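Local coordinates for SAHS4 (Ramazzottius varieornatus, PDB 5Z4G), which binds zinc and probably acts as a secreted, heat-soluble molecular shield when water becomes scarce, at residues Tyr74-Ser79 with Met87-Lys92; Lys27-Asp32 with Lys60-Tyr65; Val104-Val109 with Thr119-Pro124. One frame throughout, in Å; residues are numbered along the deposited sequence. Where two conformers were deposited one is given.

In the fold
From the N terminus, Lys27-Asp32 pairs in interaction 2 with Lys60-Tyr65, closing a loop that carries the two short helices 38-44 and 49-52. The chain then turns from strand 62-66 into strand 74-79, which opens interaction 1, a hairpin with Met87-Lys92. Interaction 3 is the later hairpin of Val104-Val109 with Thr119-Pro124. The three loops follow in series; none encloses or crosses another. All lie in one antiparallel sheet, rolled into an FABP-like barrel. Interactions 1 and 2 are neighbours, joined by a probable hydrogen bond from Lys64 N to Gln77 O (2.8 Å). Interaction 3 meets interaction 1 through Tyr108, packed against Thr89 and Phe91; interactions 2 and 3 do not touch.

Interaction 1: residues Tyr74-Ser79 with Met87-Lys92; sequences YHVQTS and METSFK. With ZN (zinc ion), chain C.
His75 takes Ser90 CB over one face of its ring while both its ring nitrogens are engaged: NE2 binds the zinc ion at 2.1 Å, and ND1 donates to a water 2.8 Å away that lies in the plane of the imidazole. That water also touches Glu88 OE2 and Thr89 O, so a solvent molecule links the zinc ligand to the partner strand. Ser90 CB is 4.2 Å from the centroid of the His75 ring, displaced somewhat toward the rim, a CH-pi contact. Two waters, Glu68, Glu71 and His73 complete the metal shell.

On this side of the sheet Gln77 NE2 also donates to Glu88 OE1 (2.9 Å). The acceptor lies close to the amide plane, but the donor comes from above the carboxylate, the two planes standing 83° apart. The opposite face, with Tyr74, Val76 and Phe91, is largely apolar. Tyr74 CB rests over the Phe91 ring, 3.8 Å from its centroid; the two rings are nearly parallel, at 20°, yet slid so far apart that they barely overlap. Phe91 CG stands between its backbone N and carbonyl carbon (chi1 63°), which brings the ring toward strand 74-79, with Tyr74 CB against one face and Val76 CG1 at its edge. Val76 CG1 also packs alongside Thr89 CG2 at 3.6 Å.

Six backbone hydrogen bonds hold the register, two at each of the pairs Tyr74-Phe91, Val76-Thr89 and Thr78-Met87. The strand axes are almost exactly antiparallel, as expected of a beta hairpin; in this FABP-like barrel the hairpin bears one zinc ligand on the face of His75, Gln77 and Glu88.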
loop_
_atom_site.group_PDB
_atom_site.type_symbol
_atom_site.label_atom_id
_atom_site.label_comp_id
_atom_site.label_asym_id
_atom_site.label_seq_id
_atom_site.Cartn_x
_atom_site.Cartn_y
_atom_site.Cartn_z
ATOM N N TYR A 74 12.098 3.440 7.590
ATOM C CA TYR A 74 10.704 3.291 7.991
ATOM C C TYR A 74 10.339 1.826 8.015
ATOM O O TYR A 74 10.969 1.019 7.329
ATOM C CB TYR A 74 9.776 4.016 6.994
ATOM C CG TYR A 74 9.911 5.511 7.058
ATOM C CD1 TYR A 74 10.901 6.181 6.330
ATOM C CD2 TYR A 74 9.075 6.264 7.890
ATOM C CE1 TYR A 74 11.044 7.557 6.427
ATOM C CE2 TYR A 74 9.198 7.638 7.980
ATOM C CZ TYR A 74 10.183 8.282 7.246
ATOM O OH TYR A 74 10.328 9.647 7.327
ATOM N N HIS A 75 9.314 1.490 8.790
ATOM C CA HIS A 75 8.752 0.144 8.797
ATOM C C HIS A 75 7.329 0.148 8.273
ATOM O O HIS A 75 6.580 1.114 8.465
ATOM C CB HIS A 75 8.731 -0.406 10.210
ATOM C CG HIS A 75 10.063 -0.873 10.701
ATOM N ND1 HIS A 75 10.477 -2.182 10.585
ATOM C CD2 HIS A 75 11.075 -0.209 11.305
ATOM C CE1 HIS A 75 11.692 -2.303 11.091
ATOM N NE2 HIS A 75 12.077 -1.120 11.537
ATOM N N VAL A 76 6.966 -0.954 7.628
ATOM C CA VAL A 76 5.605 -1.184 7.154
ATOM C C VAL A 76 5.213 -2.616 7.481
ATOM O O VAL A 76 6.031 -3.535 7.379
ATOM C CB VAL A 76 5.423 -0.863 5.637
ATOM C CG1 VAL A 76 6.399 -1.661 4.769
ATOM C CG2 VAL A 76 3.975 -1.077 5.181
ATOM N N GLN A 77 3.957 -2.783 7.875
ATOM C CA GLN A 77 3.389 -4.081 8.125
ATOM C C GLN A 77 1.974 -4.080 7.590
ATOM O O GLN A 77 1.206 -3.147 7.858
ATOM C CB GLN A 77 3.404 -4.385 9.625
ATOM C CG GLN A 77 2.843 -5.741 10.006
ATOM C CD GLN A 77 2.684 -5.868 11.500
ATOM O OE1 GLN A 77 1.795 -5.256 12.098
ATOM N NE2 GLN A 77 3.549 -6.660 12.117
ATOM N N THR A 78 1.648 -5.092 6.789
ATOM C CA THR A 78 0.276 -5.312 6.357
ATOM C C THR A 78 -0.159 -6.691 6.805
ATOM O O THR A 78 0.632 -7.639 6.822
ATOM C CB THR A 78 0.069 -5.193 4.828
ATOM O OG1 THR A 78 0.872 -6.161 4.150
ATOM C CG2 THR A 78 0.414 -3.815 4.331
ATOM N N SER A 79 -1.418 -6.788 7.191
ATOM C CA SER A 79 -2.008 -8.075 7.539
ATOM C C SER A 79 -3.434 -8.132 7.054
ATOM O O SER A 79 -4.092 -7.099 6.891
ATOM C CB SER A 79 -1.918 -8.347 9.043
ATOM O OG SER A 79 -2.573 -7.346 9.793
ATOM N N MET A 87 2.748 -9.111 5.331
ATOM C CA MET A 87 3.988 -8.516 4.860
ATOM C C MET A 87 4.551 -7.653 5.979
ATOM O O MET A 87 3.801 -6.968 6.670
ATOM C CB MET A 87 3.739 -7.686 3.594
ATOM C CG MET A 87 4.983 -7.067 2.963
ATOM S SD MET A 87 5.417 -5.453 3.645
ATOM C CE MET A 87 4.259 -4.403 2.765
ATOM N N GLU A 88 5.869 -7.695 6.148
ATOM C CA GLU A 88 6.562 -6.873 7.139
ATOM C C GLU A 88 7.956 -6.598 6.621
ATOM O O GLU A 88 8.729 -7.522 6.383
ATOM C CB GLU A 88 6.582 -7.557 8.519
ATOM C CG GLU A 88 7.482 -6.893 9.554
ATOM C CD GLU A 88 6.877 -6.832 10.942
ATOM O OE1 GLU A 88 6.093 -7.735 11.313
ATOM O OE2 GLU A 88 7.202 -5.871 11.673
ATOM N N THR A 89 8.258 -5.323 6.422
ATOM C CA THR A 89 9.547 -4.927 5.876
ATOM C C THR A 89 9.955 -3.530 6.343
ATOM O O THR A 89 9.226 -2.865 7.088
ATOM C CB THR A 89 9.599 -5.102 4.326
ATOM O OG1 THR A 89 10.961 -5.166 3.889
ATOM C CG2 THR A 89 8.867 -3.988 3.572
ATOM N N SER A 90 11.145 -3.118 5.921
ATOM C CA SER A 90 11.658 -1.789 6.188
ATOM C C SER A 90 12.120 -1.187 4.872
ATOM O O SER A 90 12.437 -1.912 3.929
ATOM C CB SER A 90 12.809 -1.848 7.192
ATOM O OG SER A 90 13.798 -2.760 6.762
ATOM N N PHE A 91 12.123 0.138 4.806
ATOM C CA PHE A 91 12.564 0.829 3.596
ATOM C C PHE A 91 13.173 2.179 3.930
ATOM O O PHE A 91 12.888 2.770 4.974
ATOM C CB PHE A 91 11.409 0.963 2.572
ATOM C CG PHE A 91 10.239 1.803 3.048
ATOM C CD1 PHE A 91 10.200 3.187 2.818
ATOM C CD2 PHE A 91 9.163 1.210 3.716
ATOM C CE1 PHE A 91 9.113 3.954 3.251
ATOM C CE2 PHE A 91 8.091 1.977 4.162
ATOM C CZ PHE A 91 8.057 3.347 3.919
ATOM N N LYS A 92 14.008 2.658 3.022
ATOM C CA LYS A 92 14.565 4.002 3.096
ATOM C C LYS A 92 14.059 4.743 1.880
ATOM O O LYS A 92 14.029 4.180 0.782
ATOM C CB LYS A 92 16.100 3.969 3.117
ATOM C CG LYS A 92 16.662 3.227 4.321
ATOM C CD LYS A 92 18.177 3.257 4.396
ATOM C CE LYS A 92 18.637 2.381 5.544
ATOM N NZ LYS A 92 20.088 2.503 5.844
HETATM ZN ZN ZN C . 13.938 -0.759 12.365
HETATM O O HOH W 1 8.536 -3.994 9.726
HETATM O O HOH W 2 14.893 -2.499 11.662
HETATM O O HOH W 3 13.350 -2.075 14.182
#

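Interaction 2: residues Lys27-Asp32 with Lys60-Tyr65; sequences KWESID and KTLLKY
Lys60 reaches across to Lys27-Asp32 and ends among three oxygens. Its CB leads to CG, set anti to the carbonyl carbon, and the bend at chi2 (-71°) swings the rest of the chain toward Ser30. CD passes 3.3 Å from Ser30 O, and CE runs close to Asp32 OD1. At the tip, NZ forms a salt bridge to Asp32 OD1 at 2.6 Å, approaching on the anti side and somewhat out of the carboxylate plane. It donates as well to Ser30 O (2.8 Å), lying in that carbonyl's plane. A longer salt bridge from Lys60 NZ to Glu29 OE1, at 3.3 Å, belongs to one of two conformers of the glutamate and is less certain. With an alanine in place of Lys60, Glu29 and Asp32 are likely to be left as two nearby negative charges without their shared cation, and Ser30 O without this donor.

Next to this network Ser30 OG accepts from Thr61 N at 2.9 Å along an almost straight line, 176° at the hydrogen, while Ser30 N donates to Thr61 O. The serine thus grips the strand end from both its backbone and its hydroxyl. Farther along, Trp28 and Leu63 form a hydrogen-bonded pair, Trp28 N meeting Leu63 O at 2.7 Å with a bent N-H angle of 137°. Leu62 CD2 lies beside CB and CG of Glu29, and the aliphatic parts of Lys27 and Lys64 touch although their ammonium groups stay apart; Lys27 NZ pairs with the C-terminal carboxylate of Ala161.

Trp28 and Leu63 face inward, toward Ala136 and Tyr134 across the interior. Antiparallel pairing of the first strand with the strand following the two short helices is characteristic of the FABP-type barrel.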
loop_
_atom_site.group_PDB
_atom_site.type_symbol
_atom_site.label_atom_id
_atom_site.label_comp_id
_atom_site.label_asym_id
_atom_site.label_seq_id
_atom_site.Cartn_x
_atom_site.Cartn_y
_atom_site.Cartn_z
ATOM N N LYS A 27 -1.545 3.318 12.169
ATOM C CA LYS A 27 -2.170 2.052 11.792
ATOM C C LYS A 27 -3.550 2.323 11.211
ATOM O O LYS A 27 -4.259 3.206 11.673
ATOM C CB LYS A 27 -2.251 1.094 12.979
ATOM C CG LYS A 27 -2.495 -0.347 12.565
ATOM C CD LYS A 27 -2.573 -1.253 13.768
ATOM C CE LYS A 27 -2.597 -2.707 13.335
ATOM N NZ LYS A 27 -2.537 -3.632 14.500
ATOM N N TRP A 28 -3.912 1.553 10.186
ATOM C CA TRP A 28 -5.051 1.848 9.330
ATOM C C TRP A 28 -5.844 0.579 9.047
ATOM O O TRP A 28 -5.260 -0.478 8.818
ATOM C CB TRP A 28 -4.546 2.421 7.999
ATOM C CG TRP A 28 -3.708 3.660 8.176
ATOM C CD1 TRP A 28 -2.331 3.742 8.213
ATOM C CD2 TRP A 28 -4.193 4.989 8.365
ATOM N NE1 TRP A 28 -1.940 5.052 8.400
ATOM C CE2 TRP A 28 -3.063 5.841 8.484
ATOM C CE3 TRP A 28 -5.485 5.558 8.395
ATOM C CZ2 TRP A 28 -3.189 7.240 8.655
ATOM C CZ3 TRP A 28 -5.616 6.949 8.577
ATOM C CH2 TRP A 28 -4.470 7.771 8.703
ATOM N N GLU A 29 -7.170 0.695 9.066
ATOM C CA GLU A 29 -8.059 -0.418 8.736
ATOM C C GLU A 29 -8.883 -0.067 7.509
ATOM O O GLU A 29 -9.506 0.996 7.464
ATOM C CB GLU A 29 -8.980 -0.743 9.918
ATOM C CG GLU A 29 -10.010 -1.825 9.623
ATOM C CD GLU A 29 -11.080 -1.917 10.694
ATOM O OE1 GLU A 29 -12.244 -2.204 10.352
ATOM O OE2 GLU A 29 -10.764 -1.692 11.878
ATOM N N SER A 30 -8.888 -0.955 6.517
ATOM C CA SER A 30 -9.669 -0.728 5.299
ATOM C C SER A 30 -11.153 -0.593 5.645
ATOM O O SER A 30 -11.680 -1.329 6.501
ATOM C CB SER A 30 -9.437 -1.843 4.285
ATOM O OG SER A 30 -9.825 -3.103 4.791
ATOM N N ILE A 31 -11.811 0.377 5.020
ATOM C CA ILE A 31 -13.253 0.543 5.229
ATOM C C ILE A 31 -14.016 -0.604 4.566
ATOM O O ILE A 31 -13.479 -1.271 3.685
ATOM C CB ILE A 31 -13.763 1.923 4.762
ATOM C CG1 ILE A 31 -13.746 2.040 3.231
ATOM C CG2 ILE A 31 -12.957 3.028 5.435
ATOM C CD1 ILE A 31 -14.673 3.113 2.685
ATOM N N ASP A 32 -15.256 -0.827 4.990
ATOM C CA ASP A 32 -16.093 -1.874 4.387
ATOM C C ASP A 32 -16.249 -1.673 2.882
ATOM O O ASP A 32 -16.390 -0.549 2.416
ATOM C CB ASP A 32 -17.466 -1.916 5.061
ATOM C CG ASP A 32 -17.456 -2.658 6.402
ATOM O OD1 ASP A 32 -16.387 -3.099 6.874
ATOM O OD2 ASP A 32 -18.541 -2.804 6.995
ATOM N N LYS A 60 -10.766 -7.761 5.971
ATOM C CA LYS A 60 -10.103 -6.484 6.256
ATOM C C LYS A 60 -8.617 -6.511 5.926
ATOM O O LYS A 60 -7.968 -7.553 6.002
ATOM C CB LYS A 60 -10.303 -6.092 7.724
ATOM C CG LYS A 60 -11.747 -5.795 8.102
ATOM C CD LYS A 60 -12.212 -4.485 7.488
ATOM C CE LYS A 60 -13.511 -4.022 8.103
ATOM N NZ LYS A 60 -13.927 -2.725 7.509
ATOM N N THR A 61 -8.095 -5.345 5.563
ATOM C CA THR A 61 -6.668 -5.109 5.479
ATOM C C THR A 61 -6.291 -4.162 6.604
ATOM O O THR A 61 -6.935 -3.120 6.792
ATOM C CB THR A 61 -6.288 -4.437 4.134
ATOM O OG1 THR A 61 -6.704 -5.257 3.039
ATOM C CG2 THR A 61 -4.784 -4.172 4.020
ATOM N N LEU A 62 -5.244 -4.527 7.336
ATOM C CA LEU A 62 -4.611 -3.631 8.289
ATOM C C LEU A 62 -3.270 -3.186 7.730
ATOM O O LEU A 62 -2.479 -3.999 7.260
ATOM C CB LEU A 62 -4.442 -4.303 9.656
ATOM C CG LEU A 62 -5.705 -4.865 10.308
ATOM C CD1 LEU A 62 -5.376 -5.443 11.676
ATOM C CD2 LEU A 62 -6.818 -3.825 10.407
ATOM N N LEU A 63 -3.021 -1.888 7.784
ATOM C CA LEU A 63 -1.784 -1.331 7.288
ATOM C C LEU A 63 -1.140 -0.506 8.394
ATOM O O LEU A 63 -1.807 0.304 9.032
ATOM C CB LEU A 63 -2.124 -0.473 6.076
ATOM C CG LEU A 63 -1.106 0.402 5.396
ATOM C CD1 LEU A 63 0.047 -0.436 4.886
ATOM C CD2 LEU A 63 -1.843 1.075 4.247
ATOM N N LYS A 64 0.153 -0.711 8.634
ATOM C CA LYS A 64 0.849 0.066 9.658
ATOM C C LYS A 64 2.162 0.604 9.113
ATOM O O LYS A 64 2.954 -0.156 8.568
ATOM C CB LYS A 64 1.085 -0.774 10.927
ATOM C CG LYS A 64 1.621 0.035 12.111
ATOM C CD LYS A 64 1.454 -0.692 13.429
ATOM C CE LYS A 64 2.669 -1.521 13.787
ATOM N NZ LYS A 64 2.813 -1.631 15.266
ATOM N N TYR A 65 2.373 1.911 9.269
ATOM C CA TYR A 65 3.645 2.569 8.935
ATOM C C TYR A 65 4.179 3.213 10.193
ATOM O O TYR A 65 3.424 3.881 10.906
ATOM C CB TYR A 65 3.427 3.671 7.880
ATOM C CG TYR A 65 3.182 3.169 6.484
ATOM C CD1 TYR A 65 4.248 2.767 5.677
ATOM C CD2 TYR A 65 1.893 3.143 5.945
ATOM C CE1 TYR A 65 4.041 2.322 4.377
ATOM C CE2 TYR A 65 1.674 2.697 4.644
ATOM C CZ TYR A 65 2.749 2.281 3.874
ATOM O OH TYR A 65 2.529 1.819 2.604
#

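Interaction 3: residues Val104-Val109 with Thr119-Pro124; sequences VDLKYV and TKINIP
A beta hairpin of the barrel wall brings Val104-Val109 against Thr119-Pro124, with axes 4.6 Å apart at closest approach and inclined at 153°, a twist usual for a curved sheet. Two hydrogen-bonded pairs fix the register. Lys107 N and O bond to Asn122 O and N, each at 2.8 Å, and Val109 pairs reciprocally with Lys120 in the same way. Between them Tyr108 faces Ile121 in a non-hydrogen-bonded pair, where Tyr108 CA approaches Lys120 O at 3.1 Å in a CA-H...O contact.

The side-chain packing centres on Ile121 CG2, which presses against Leu106 CG at 3.5 Å, tighter than an ordinary carbon contact, and lies equally far from both leucine methyls, CD1 and CD2. CG2 of Ile121 is anti to the backbone N, while its CG1 branch (chi1 -63°) turns instead toward Tyr108 CB at 4.1 Å. Nearer the open end, Val104 CG1 meets Ile123 CG2 at 3.7 Å. On the other face, the extended Lys107 crosses Pro124 at about a right angle, CE to CG.

Tyr108 continues to Thr89 and Phe91, so its face is consistent with the inner side of the wall, and that of Lys107 and Lys120 with the outer, as in FABP-type barrels.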
loop_
_atom_site.group_PDB
_atom_site.type_symbol
_atom_site.label_atom_id
_atom_site.label_comp_id
_atom_site.label_asym_id
_atom_site.label_seq_id
_atom_site.Cartn_x
_atom_site.Cartn_y
_atom_site.Cartn_z
ATOM N N VAL A 104 6.812 -14.553 -7.153
ATOM C CA VAL A 104 6.734 -13.392 -8.047
ATOM C C VAL A 104 7.463 -12.230 -7.366
ATOM O O VAL A 104 7.042 -11.784 -6.298
ATOM C CB VAL A 104 5.264 -12.987 -8.351
ATOM C CG1 VAL A 104 5.212 -11.773 -9.268
ATOM C CG2 VAL A 104 4.483 -14.142 -8.976
ATOM N N ASP A 105 8.546 -11.751 -7.986
ATOM C CA ASP A 105 9.340 -10.638 -7.455
ATOM C C ASP A 105 8.735 -9.288 -7.799
ATOM O O ASP A 105 8.269 -9.057 -8.919
ATOM C CB ASP A 105 10.786 -10.683 -7.965
ATOM C CG ASP A 105 11.634 -11.755 -7.285
ATOM O OD1 ASP A 105 11.129 -12.509 -6.421
ATOM O OD2 ASP A 105 12.831 -11.839 -7.629
ATOM N N LEU A 106 8.776 -8.401 -6.816
ATOM C CA LEU A 106 8.252 -7.060 -6.916
ATOM C C LEU A 106 9.384 -6.133 -6.477
ATOM O O LEU A 106 9.942 -6.310 -5.394
ATOM C CB LEU A 106 7.039 -6.946 -5.987
ATOM C CG LEU A 106 6.207 -5.682 -5.816
ATOM C CD1 LEU A 106 4.770 -6.056 -5.483
ATOM C CD2 LEU A 106 6.799 -4.761 -4.757
ATOM N N LYS A 107 9.732 -5.176 -7.331
ATOM C CA LYS A 107 10.704 -4.140 -6.993
ATOM C C LYS A 107 9.954 -2.854 -6.676
ATOM O O LYS A 107 8.991 -2.511 -7.351
ATOM C CB LYS A 107 11.676 -3.909 -8.148
ATOM C CG LYS A 107 12.565 -5.099 -8.464
ATOM C CD LYS A 107 13.527 -4.777 -9.597
ATOM C CE LYS A 107 14.244 -6.028 -10.069
ATOM N NZ LYS A 107 15.232 -5.732 -11.142
ATOM N N TYR A 108 10.377 -2.144 -5.640
ATOM C CA TYR A 108 9.700 -0.894 -5.293
ATOM C C TYR A 108 10.640 0.186 -4.770
ATOM O O TYR A 108 11.708 -0.118 -4.244
ATOM C CB TYR A 108 8.578 -1.149 -4.266
ATOM C CG TYR A 108 9.097 -1.428 -2.876
ATOM C CD1 TYR A 108 9.456 -2.722 -2.492
ATOM C CD2 TYR A 108 9.268 -0.381 -1.950
ATOM C CE1 TYR A 108 9.955 -2.976 -1.228
ATOM C CE2 TYR A 108 9.771 -0.623 -0.684
ATOM C CZ TYR A 108 10.108 -1.920 -0.328
ATOM O OH TYR A 108 10.599 -2.159 0.926
ATOM N N VAL A 109 10.221 1.443 -4.920
ATOM C CA VAL A 109 10.910 2.592 -4.327
ATOM C C VAL A 109 9.861 3.516 -3.720
ATOM O O VAL A 109 8.876 3.856 -4.384
ATOM C CB VAL A 109 11.741 3.399 -5.359
ATOM C CG1 VAL A 109 12.497 4.522 -4.659
ATOM C CG2 VAL A 109 12.719 2.508 -6.108
ATOM N N THR A 119 4.651 5.107 -3.627
ATOM C CA THR A 119 5.349 3.848 -3.806
ATOM C C THR A 119 5.266 3.488 -5.279
ATOM O O THR A 119 4.171 3.325 -5.825
ATOM C CB THR A 119 4.760 2.726 -2.919
ATOM O OG1 THR A 119 4.764 3.166 -1.559
ATOM C CG2 THR A 119 5.580 1.435 -3.049
ATOM N N LYS A 120 6.427 3.384 -5.920
ATOM C CA LYS A 120 6.499 2.994 -7.325
ATOM C C LYS A 120 6.939 1.547 -7.369
ATOM O O LYS A 120 7.958 1.180 -6.776
ATOM C CB LYS A 120 7.458 3.913 -8.094
ATOM C CG LYS A 120 6.957 5.355 -8.185
ATOM C CD LYS A 120 7.818 6.239 -9.069
ATOM C CE LYS A 120 7.395 7.694 -8.927
ATOM N NZ LYS A 120 7.990 8.553 -9.987
ATOM N N ILE A 121 6.141 0.728 -8.048
ATOM C CA ILE A 121 6.303 -0.719 -8.063
ATOM C C ILE A 121 6.526 -1.213 -9.496
ATOM O O ILE A 121 5.851 -0.771 -10.421
ATOM C CB ILE A 121 5.051 -1.403 -7.466
ATOM C CG1 ILE A 121 4.879 -0.999 -5.997
ATOM C CG2 ILE A 121 5.118 -2.919 -7.622
ATOM C CD1 ILE A 121 3.509 -1.280 -5.424
ATOM N N ASN A 122 7.470 -2.135 -9.659
ATOM C CA ASN A 122 7.664 -2.845 -10.921
ATOM C C ASN A 122 7.670 -4.349 -10.676
ATOM O O ASN A 122 8.326 -4.832 -9.751
ATOM C CB ASN A 122 8.966 -2.394 -11.605
ATOM C CG ASN A 122 9.068 -2.849 -13.060
ATOM O OD1 ASN A 122 8.063 -3.038 -13.756
ATOM N ND2 ASN A 122 10.297 -3.013 -13.531
ATOM N N ILE A 123 6.904 -5.068 -11.499
ATOM C CA ILE A 123 6.913 -6.530 -11.533
ATOM C C ILE A 123 7.502 -6.922 -12.896
ATOM O O ILE A 123 6.778 -6.976 -13.908
ATOM C CB ILE A 123 5.514 -7.161 -11.302
ATOM C CG1 ILE A 123 4.891 -6.667 -9.982
ATOM C CG2 ILE A 123 5.614 -8.685 -11.326
ATOM C CD1 ILE A 123 3.416 -6.991 -9.810
ATOM N N PRO A 124 8.830 -7.155 -12.939
ATOM C CA PRO A 124 9.511 -7.441 -14.208
ATOM C C PRO A 124 8.944 -8.655 -14.942
ATOM O O PRO A 124 8.810 -8.608 -16.169
ATOM C CB PRO A 124 10.962 -7.676 -13.780
ATOM C CG PRO A 124 11.108 -6.874 -12.540
ATOM C CD PRO A 124 9.795 -7.042 -11.826
#